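Local structure of alkaline phosphatase (Antarctic bacterium, 2W5V) at residues T197-F202 with M211-A216. The protein probably hydrolyses phosphate monoesters as a metal-dependent alkaline phosphatase, with two zinc ions and a magnesium ion as cofactors. The protein carries 1 engineered substitution. Residues are numbered along the deposited sequence; the frame is centred on the assembly and turned at random.
Sequences TALTDF and MGFLLA. Unlike the reference sequence in segment 197-202: Ala-198 (reference Gly).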
loop_
_atom_site.group_PDB
_atom_site.type_symbol
_atom_site.label_atom_id
_atom_site.label_comp_id
_atom_site.label_asym_id
_atom_site.label_seq_id
_atom_site.Cartn_x
_atom_site.Cartn_y
_atom_site.Cartn_z
ATOM N N THR B 197 22.170 -25.366 -19.751
ATOM C CA THR B 197 23.510 -24.967 -19.343
ATOM C C THR B 197 23.546 -23.549 -18.783
ATOM O O THR B 197 23.930 -23.339 -17.634
ATOM C CB THR B 197 24.493 -25.061 -20.513
ATOM O OG1 THR B 197 24.512 -26.403 -21.011
ATOM C CG2 THR B 197 25.884 -24.674 -20.061
ATOM N N ALA B 198 23.151 -22.575 -19.596
ATOM C CA ALA B 198 23.149 -21.179 -19.165
ATOM C C ALA B 198 22.255 -20.337 -20.066
ATOM O O ALA B 198 21.911 -20.757 -21.173
ATOM C CB ALA B 198 24.572 -20.623 -19.162
ATOM N N LEU B 199 21.865 -19.155 -19.593
ATOM C CA LEU B 199 21.183 -18.206 -20.462
ATOM C C LEU B 199 22.179 -17.761 -21.512
ATOM O O LEU B 199 23.353 -17.570 -21.216
ATOM C CB LEU B 199 20.711 -16.973 -19.694
ATOM C CG LEU B 199 19.375 -16.953 -18.974
ATOM C CD1 LEU B 199 19.170 -15.549 -18.392
ATOM C CD2 LEU B 199 18.227 -17.344 -19.888
ATOM N N THR B 200 21.709 -17.600 -22.739
ATOM C CA THR B 200 22.556 -17.149 -23.830
ATOM C C THR B 200 22.095 -15.762 -24.254
ATOM O O THR B 200 21.229 -15.166 -23.606
ATOM C CB THR B 200 22.437 -18.100 -25.021
ATOM O OG1 THR B 200 21.066 -18.166 -25.428
ATOM C CG2 THR B 200 22.893 -19.494 -24.627
ATOM N N ASP B 201 22.665 -15.246 -25.338
ATOM C CA ASP B 201 22.211 -13.971 -25.888
ATOM C C ASP B 201 21.156 -14.207 -26.965
ATOM O O ASP B 201 20.898 -15.352 -27.352
ATOM C CB ASP B 201 23.382 -13.166 -26.457
ATOM C CG ASP B 201 23.865 -13.704 -27.793
ATOM O OD1 ASP B 201 23.707 -14.921 -28.039
ATOM O OD2 ASP B 201 24.404 -12.906 -28.595
ATOM N N PHE B 202 20.557 -13.129 -27.459
ATOM C CA PHE B 202 19.487 -13.255 -28.441
ATOM C C PHE B 202 19.919 -13.974 -29.721
ATOM O O PHE B 202 19.236 -14.888 -30.183
ATOM C CB PHE B 202 18.878 -11.894 -28.777
ATOM C CG PHE B 202 17.804 -11.959 -29.825
ATOM C CD1 PHE B 202 16.668 -12.730 -29.628
ATOM C CD2 PHE B 202 17.933 -11.256 -31.011
ATOM C CE1 PHE B 202 15.680 -12.796 -30.590
ATOM C CE2 PHE B 202 16.947 -11.318 -31.980
ATOM C CZ PHE B 202 15.821 -12.089 -31.769
ATOM N N MET B 211 11.792 -21.512 -27.246
ATOM C CA MET B 211 13.011 -21.644 -26.464
ATOM C C MET B 211 12.706 -21.880 -24.996
ATOM O O MET B 211 11.885 -21.179 -24.405
ATOM C CB MET B 211 13.870 -20.391 -26.630
ATOM C CG MET B 211 15.260 -20.537 -26.049
ATOM S SD MET B 211 16.199 -21.749 -26.981
ATOM C CE MET B 211 17.415 -22.258 -25.768
ATOM N N GLY B 212 13.371 -22.865 -24.406
ATOM C CA GLY B 212 13.190 -23.162 -22.995
ATOM C C GLY B 212 14.520 -23.261 -22.268
ATOM O O GLY B 212 15.443 -23.937 -22.728
ATOM N N PHE B 213 14.627 -22.577 -21.131
ATOM C CA PHE B 213 15.828 -22.644 -20.301
ATOM C C PHE B 213 15.500 -23.299 -18.960
ATOM O O PHE B 213 14.695 -22.768 -18.181
ATOM C CB PHE B 213 16.389 -21.242 -20.043
ATOM C CG PHE B 213 16.980 -20.577 -21.258
ATOM C CD1 PHE B 213 18.322 -20.746 -21.577
ATOM C CD2 PHE B 213 16.203 -19.749 -22.058
ATOM C CE1 PHE B 213 18.878 -20.116 -22.687
ATOM C CE2 PHE B 213 16.748 -19.118 -23.171
ATOM C CZ PHE B 213 18.089 -19.300 -23.486
ATOM N N LEU B 214 16.118 -24.448 -18.700
ATOM C CA LEU B 214 15.964 -25.153 -17.426
ATOM C C LEU B 214 17.317 -25.180 -16.722
ATOM O O LEU B 214 18.104 -26.103 -16.920
ATOM C CB LEU B 214 15.432 -26.580 -17.659
ATOM C CG LEU B 214 13.975 -26.668 -18.136
ATOM C CD1 LEU B 214 13.639 -28.066 -18.660
ATOM C CD2 LEU B 214 13.006 -26.254 -17.019
ATOM N N LEU B 215 17.574 -24.164 -15.896
ATOM C CA LEU B 215 18.933 -23.859 -15.447
ATOM C C LEU B 215 19.270 -24.304 -14.023
ATOM O O LEU B 215 20.291 -23.901 -13.463
ATOM C CB LEU B 215 19.207 -22.361 -15.612
ATOM C CG LEU B 215 19.007 -21.838 -17.035
ATOM C CD1 LEU B 215 19.296 -20.350 -17.108
ATOM C CD2 LEU B 215 19.890 -22.628 -18.019
ATOM N N ALA B 216 18.417 -25.138 -13.446
ATOM C CA ALA B 216 18.646 -25.672 -12.111
ATOM C C ALA B 216 17.791 -26.913 -11.949
ATOM O O ALA B 216 16.777 -27.052 -12.623
ATOM C CB ALA B 216 18.286 -24.638 -11.048
#
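The irregular chain of 197-202 passes alongside Phe-213 and Leu-215 of segment 211-216, running the opposite way, with CA atoms 6.1 Å apart at Thr-197 and Leu-215 and 7.0 Å at Leu-199 and Phe-213, and no hydrogen bond between the segments. Side chains of 211-216 meet both side chains and backbone atoms of the loop, chiefly round the flat, wide ring of Phe-213. Leu-199 sets its CD2 methyl over the centre of that ring, 3.6 Å from the centroid and 8° off the normal, a CH-pi contact. The opposite face takes Met-211 CE, offset toward the rim. Two oxygens lie at the polarised C-H edge: Ala-198 O is 3.4 Å from Phe-213 CE1, and Thr-200 OG1 lies in the ring plane, 3.7 Å from Phe-213 CZ. An alanine in place of Phe-213 would probably open a gap between the Leu-199 and Met-211 methyls, leaving Leu-199 CD2 without its ring face. Branched Leu-215 serves two neighbours: CD1 meets Leu-199 CG, set anti to its carbonyl carbon (chi1 -86°), at 3.9 Å, and CD2 meets Ala-198 N at 3.6 Å. In this alkaline phosphatase fold, strand 210-214 runs between 192-195 and 165-169 near one margin of the large sheet, and helix 230-242 packs on Leu-199 and Phe-213.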